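Local coordinates for EreC (Klebsiella pneumoniae, PDB 6XCQ), which probably hydrolyses the lactone ester of erythromycin-like macrolides, an esterase activity that confers resistance to these antibiotics, at residues I341-L346 with A423-P428; T38-Q43 with V72-L77. The protein carries 1 engineered substitution. All coordinates share one frame; numbering follows the deposited sequence.

Contact 1. Residues I341-L346 with A423-P428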
loop_
_atom_site.group_PDB
_atom_site.type_symbol
_atom_site.label_atom_id
_atom_site.label_comp_id
_atom_site.label_asym_id
_atom_site.label_seq_id
_atom_site.Cartn_x
_atom_site.Cartn_y
_atom_site.Cartn_z
ATOM N N ILE A 341 1.197 -10.130 7.905
ATOM C CA ILE A 341 2.142 -11.176 7.533
ATOM C C ILE A 341 3.293 -10.513 6.776
ATOM O O ILE A 341 3.106 -9.998 5.666
ATOM C CB ILE A 341 1.476 -12.278 6.702
ATOM C CG1 ILE A 341 0.177 -12.742 7.386
ATOM C CG2 ILE A 341 2.461 -13.437 6.500
ATOM C CD1 ILE A 341 -0.547 -13.866 6.681
ATOM N N ALA A 342 4.465 -10.463 7.403
ATOM C CA ALA A 342 5.664 -9.966 6.737
ATOM C C ALA A 342 6.225 -11.012 5.777
ATOM O O ALA A 342 6.106 -12.214 6.014
ATOM C CB ALA A 342 6.736 -9.596 7.754
ATOM N N PHE A 343 6.821 -10.542 4.677
ATOM C CA PHE A 343 7.524 -11.391 3.713
ATOM C C PHE A 343 8.994 -11.014 3.739
ATOM O O PHE A 343 9.323 -9.832 3.595
ATOM C CB PHE A 343 7.024 -11.194 2.273
ATOM C CG PHE A 343 5.689 -11.783 1.968
ATOM C CD1 PHE A 343 4.725 -11.962 2.955
ATOM C CD2 PHE A 343 5.363 -12.093 0.658
ATOM C CE1 PHE A 343 3.461 -12.477 2.642
ATOM C CE2 PHE A 343 4.108 -12.611 0.340
ATOM C CZ PHE A 343 3.163 -12.803 1.338
ATOM N N THR A 344 9.881 -11.998 3.871
ATOM C CA THR A 344 11.303 -11.713 3.757
ATOM C C THR A 344 11.958 -12.815 2.915
ATOM O O THR A 344 11.274 -13.631 2.295
ATOM C CB THR A 344 11.940 -11.532 5.141
ATOM O OG1 THR A 344 13.271 -11.022 4.969
ATOM C CG2 THR A 344 11.966 -12.847 5.919
ATOM N N HIS A 345 13.291 -12.822 2.857
ATOM C CA HIS A 345 13.968 -13.709 1.914
ATOM C C HIS A 345 15.395 -13.967 2.361
ATOM O O HIS A 345 15.968 -13.219 3.159
ATOM C CB HIS A 345 13.982 -13.112 0.496
ATOM C CG HIS A 345 14.866 -11.913 0.381
ATOM N ND1 HIS A 345 16.198 -11.998 0.023
ATOM C CD2 HIS A 345 14.621 -10.599 0.621
ATOM C CE1 HIS A 345 16.731 -10.788 0.030
ATOM N NE2 HIS A 345 15.796 -9.919 0.395
ATOM N N LEU A 346 15.981 -15.021 1.785
ATOM C CA LEU A 346 17.340 -15.448 2.096
ATOM C C LEU A 346 18.329 -15.158 0.970
ATOM O O LEU A 346 19.459 -15.659 1.007
ATOM C CB LEU A 346 17.363 -16.947 2.430
ATOM C CG LEU A 346 16.442 -17.439 3.541
ATOM C CD1 LEU A 346 16.715 -18.909 3.839
ATOM C CD2 LEU A 346 16.619 -16.610 4.814
ATOM N N ALA A 423 2.711 -13.291 11.540
ATOM C CA ALA A 423 3.406 -14.413 10.918
ATOM C C ALA A 423 4.469 -13.864 9.978
ATOM O O ALA A 423 4.472 -12.676 9.653
ATOM C CB ALA A 423 2.448 -15.338 10.159
ATOM N N ILE A 424 5.383 -14.744 9.553
ATOM C CA ILE A 424 6.448 -14.400 8.612
ATOM C C ILE A 424 6.478 -15.427 7.492
ATOM O O ILE A 424 6.436 -16.640 7.741
ATOM C CB ILE A 424 7.841 -14.335 9.264
ATOM C CG1 ILE A 424 7.819 -13.645 10.638
ATOM C CG2 ILE A 424 8.802 -13.622 8.322
ATOM C CD1 ILE A 424 7.702 -12.119 10.581
ATOM N N VAL A 425 6.592 -14.930 6.263
ATOM C CA VAL A 425 6.787 -15.734 5.060
ATOM C C VAL A 425 8.189 -15.445 4.550
ATOM O O VAL A 425 8.556 -14.280 4.366
ATOM C CB VAL A 425 5.719 -15.384 4.005
ATOM C CG1 VAL A 425 5.994 -16.026 2.669
ATOM C CG2 VAL A 425 4.335 -15.753 4.512
ATOM N N CYS A 426 8.972 -16.491 4.305
ATOM C CA CYS A 426 10.350 -16.292 3.878
ATOM C C CYS A 426 10.635 -17.156 2.656
ATOM O O CYS A 426 10.461 -18.376 2.707
ATOM C CB CYS A 426 11.313 -16.611 5.025
ATOM S SG CYS A 426 13.052 -16.300 4.601
ATOM N N VAL A 427 11.037 -16.522 1.555
ATOM C CA VAL A 427 11.286 -17.210 0.287
ATOM C C VAL A 427 12.796 -17.349 0.090
ATOM O O VAL A 427 13.574 -16.689 0.793
ATOM C CB VAL A 427 10.614 -16.467 -0.882
ATOM C CG1 VAL A 427 9.091 -16.355 -0.642
ATOM C CG2 VAL A 427 11.247 -15.077 -1.070
ATOM N N PRO A 428 13.264 -18.207 -0.823
ATOM C CA PRO A 428 14.710 -18.473 -0.886
ATOM C C PRO A 428 15.529 -17.349 -1.498
ATOM O O PRO A 428 16.733 -17.260 -1.220
ATOM C CB PRO A 428 14.795 -19.749 -1.745
ATOM C CG PRO A 428 13.463 -20.409 -1.593
ATOM C CD PRO A 428 12.490 -19.246 -1.531
#

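Contact 2. Residues T38-Q43 with V72-L77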
loop_
_atom_site.group_PDB
_atom_site.type_symbol
_atom_site.label_atom_id
_atom_site.label_comp_id
_atom_site.label_asym_id
_atom_site.label_seq_id
_atom_site.Cartn_x
_atom_site.Cartn_y
_atom_site.Cartn_z
ATOM N N THR A 38 5.012 -25.342 -1.995
ATOM C CA THR A 38 4.163 -24.874 -3.080
ATOM C C THR A 38 3.939 -23.363 -3.055
ATOM O O THR A 38 3.238 -22.846 -3.932
ATOM C CB THR A 38 2.814 -25.616 -3.063
ATOM O OG1 THR A 38 2.031 -25.227 -1.926
ATOM C CG2 THR A 38 3.047 -27.135 -3.023
ATOM N N LEU A 39 4.552 -22.638 -2.109
ATOM C CA LEU A 39 4.238 -21.217 -1.941
ATOM C C LEU A 39 4.476 -20.426 -3.224
ATOM O O LEU A 39 3.703 -19.519 -3.554
ATOM C CB LEU A 39 5.061 -20.617 -0.806
ATOM C CG LEU A 39 4.906 -19.103 -0.584
ATOM C CD1 LEU A 39 3.569 -18.779 0.062
ATOM C CD2 LEU A 39 6.048 -18.549 0.259
ATOM N N LEU A 40 5.531 -20.754 -3.968
ATOM C CA LEU A 40 5.849 -19.991 -5.164
ATOM C C LEU A 40 5.183 -20.557 -6.408
ATOM O O LEU A 40 5.538 -20.167 -7.523
ATOM C CB LEU A 40 7.365 -19.916 -5.351
ATOM C CG LEU A 40 8.099 -19.324 -4.141
ATOM C CD1 LEU A 40 9.603 -19.418 -4.331
ATOM C CD2 LEU A 40 7.663 -17.881 -3.852
ATOM N N GLN A 41 4.212 -21.451 -6.244
ATOM C CA GLN A 41 3.505 -22.060 -7.368
ATOM C C GLN A 41 2.007 -21.929 -7.133
ATOM O O GLN A 41 1.334 -22.900 -6.761
ATOM C CB GLN A 41 3.951 -23.513 -7.555
ATOM C CG GLN A 41 5.475 -23.612 -7.669
ATOM C CD GLN A 41 5.952 -24.984 -8.071
ATOM O OE1 GLN A 41 5.278 -25.684 -8.821
ATOM N NE2 GLN A 41 7.125 -25.379 -7.572
ATOM N N PRO A 42 1.446 -20.735 -7.366
ATOM C CA PRO A 42 0.027 -20.505 -7.051
ATOM C C PRO A 42 -0.933 -21.460 -7.743
ATOM O O PRO A 42 -2.018 -21.721 -7.210
ATOM C CB PRO A 42 -0.204 -19.060 -7.524
ATOM C CG PRO A 42 1.148 -18.442 -7.606
ATOM C CD PRO A 42 2.089 -19.544 -7.948
ATOM N N GLN A 43 -0.577 -21.968 -8.921
ATOM C CA GLN A 43 -1.428 -22.897 -9.649
ATOM C C GLN A 43 -1.413 -24.306 -9.070
ATOM O O GLN A 43 -2.359 -25.061 -9.313
ATOM C CB GLN A 43 -1.006 -22.944 -11.114
ATOM C CG GLN A 43 -1.702 -21.903 -11.964
ATOM C CD GLN A 43 -1.487 -20.487 -11.449
ATOM O OE1 GLN A 43 -2.416 -19.846 -10.943
ATOM N NE2 GLN A 43 -0.263 -19.988 -11.590
ATOM N N VAL A 72 9.927 -7.422 -6.394
ATOM C CA VAL A 72 10.541 -8.745 -6.274
ATOM C C VAL A 72 9.588 -9.786 -6.845
ATOM O O VAL A 72 8.416 -9.838 -6.458
ATOM C CB VAL A 72 10.885 -9.070 -4.811
ATOM C CG1 VAL A 72 11.342 -10.503 -4.690
ATOM C CG2 VAL A 72 11.937 -8.107 -4.260
ATOM N N ALA A 73 10.099 -10.632 -7.750
ATOM C CA ALA A 73 9.256 -11.629 -8.410
ATOM C C ALA A 73 8.706 -12.639 -7.412
ATOM O O ALA A 73 7.521 -12.989 -7.458
ATOM C CB ALA A 73 10.049 -12.352 -9.501
ATOM N N GLU A 74 9.565 -13.141 -6.511
ATOM C CA GLU A 74 9.122 -14.145 -5.547
ATOM C C GLU A 74 8.047 -13.606 -4.615
ATOM O O GLU A 74 7.173 -14.360 -4.177
ATOM C CB GLU A 74 10.311 -14.653 -4.720
ATOM C CG GLU A 74 11.295 -15.530 -5.493
ATOM C CD GLU A 74 12.349 -14.726 -6.229
ATOM O OE1 GLU A 74 12.252 -13.477 -6.268
ATOM O OE2 GLU A 74 13.288 -15.340 -6.769
ATOM N N PHE A 75 8.087 -12.309 -4.294
ATOM C CA PHE A 75 7.064 -11.786 -3.405
ATOM C C PHE A 75 5.718 -11.690 -4.115
ATOM O O PHE A 75 4.686 -11.931 -3.488
ATOM C CB PHE A 75 7.503 -10.440 -2.815
ATOM C CG PHE A 75 8.632 -10.562 -1.808
ATOM C CD1 PHE A 75 8.782 -11.711 -1.053
ATOM C CD2 PHE A 75 9.540 -9.534 -1.631
ATOM C CE1 PHE A 75 9.811 -11.826 -0.125
ATOM C CE2 PHE A 75 10.577 -9.644 -0.715
ATOM C CZ PHE A 75 10.704 -10.786 0.043
ATOM N N SER A 76 5.699 -11.404 -5.425
ATOM C CA SER A 76 4.423 -11.449 -6.140
ATOM C C SER A 76 3.873 -12.867 -6.188
ATOM O O SER A 76 2.669 -13.074 -5.989
ATOM C CB SER A 76 4.562 -10.874 -7.551
ATOM O OG SER A 76 4.842 -9.492 -7.496
ATOM N N LEU A 77 4.740 -13.852 -6.423
ATOM C CA LEU A 77 4.295 -15.241 -6.425
ATOM C C LEU A 77 3.679 -15.631 -5.085
ATOM O O LEU A 77 2.591 -16.220 -5.039
ATOM C CB LEU A 77 5.467 -16.167 -6.764
ATOM C CG LEU A 77 5.773 -16.270 -8.255
ATOM C CD1 LEU A 77 7.079 -17.038 -8.489
ATOM C CD2 LEU A 77 4.604 -16.924 -9.005
#

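Contact 1. Residues I341-L346 with A423-P428
Ile341 to His345 and Ala423 to Val427 run side by side as parallel strands, their axes 4.4 Å apart and twisted by 25°, joined by five backbone hydrogen bonds that extend to Leu346. The three inner bonds, from Val425 N to Ala342 O, Thr344 N to Val425 O and Val427 N to Thr344 O, are nearly straight at the hydrogen. The two outer ones are bent, that from Ala342 N to Ala423 O to 142°, and that from Leu346 N to Val427 O about as much. On the face carrying Ile341, Phe343, Val425 and Val427, the branched Val425 does most of the work. Its CG2 touches Ile341 CG2 at 3.6 Å. Its CG1 lies over the centre of the Phe343 ring, while its CB stands toward the CD1/CE1 edge of the same face, 4.1 Å from the centroid, in a CH-pi contact. CG of Phe343 lies anti to the carbonyl carbon (chi1 -74°), which leaves the ring alongside the valine, both side chains pointing the same way; Phe75 and Leu82 of helix 73-90 also touch the Phe343 side chain. On the reverse face Ala342 CB meets Ile424 CD1 at 3.9 Å, and Thr344 CG2 comes equally close to Cys426 SG. The hydroxyl of Thr344 is held by Glu380, and Met406 packs against Ala342, Thr344 and Ile424. Past the strand end, Leu346 CD2 reaches back to Cys426 SG at 3.6 Å. This is a neighbouring parallel pair within a twisted mixed beta-sheet packed against a helix, an alpha/beta arrangement that forms part of the erythromycin esterase fold.

Contact 2. Residues T38-Q43 with V72-L77
The puckered pyrrolidine ring of Pro42 meets Leu77 through two neighbouring ring carbons: CD lies 3.8 Å from Leu77 CD2, and CG is 3.7 Å from Leu77 O. The proline and leucine side chains cross at about a right angle, and Ala80 and Ser81, farther along helix 73-90, also touch the proline. The carboxylate of Glu74 is bonded by the hydroxyl of Ser429 and the backbone N of Gly431; Glu74 faces the loop with its carbonyl oxygen and CB. What arrives there is Leu40, whose CD2 comes to 3.6 Å from Glu74 O and 4.0 Å from Leu77 CB. Leu40 CG stands anti to its own carbonyl carbon (chi1 -56°), which brings CD2 onto these two atoms, the two leucine side chains crossing at about a right angle. Leu77 in turn has both methyls close to the loop backbone, with CD1 3.6 Å and CD2 3.7 Å from Leu40 O. Residues 38-41 form a type I turn, closed by a hydrogen bond from Gln41 N to Thr38 O. Leu39 O and Pro42 O are taken up by Ser81 OG and Arg84 NH1, one and two helical turns beyond Leu77. No hydrogen bond joins residues 38-43 to 72-77, and their mutual hold is one of aliphatic carbons against one another and against carbonyl oxygens, an essentially apolar contact that rests on shape and close fit.

Overall arrangement
From the N terminus, the chain leaves strand 33-36, makes the loop of residues 38-43, passes helix 54-57 and strand 62-65, and enters helix 73-90, where contact 2 closes after 28 intervening residues. Contact 1 opens only much later and brings the last strand, 423-427, beside strand 338-345 across 76 residues; the two loops therefore follow in series, neither nesting nor crossing. Their centres are nonetheless just 12 Å apart, and they touch: Leu39 CD2 packs on Val425 CG1 at 3.5 Å, and Phe75 CE1 lies 3.7 Å from Val427 CG2. The N-terminal loop and helix 73-90 are thus tied to one face of the sheet.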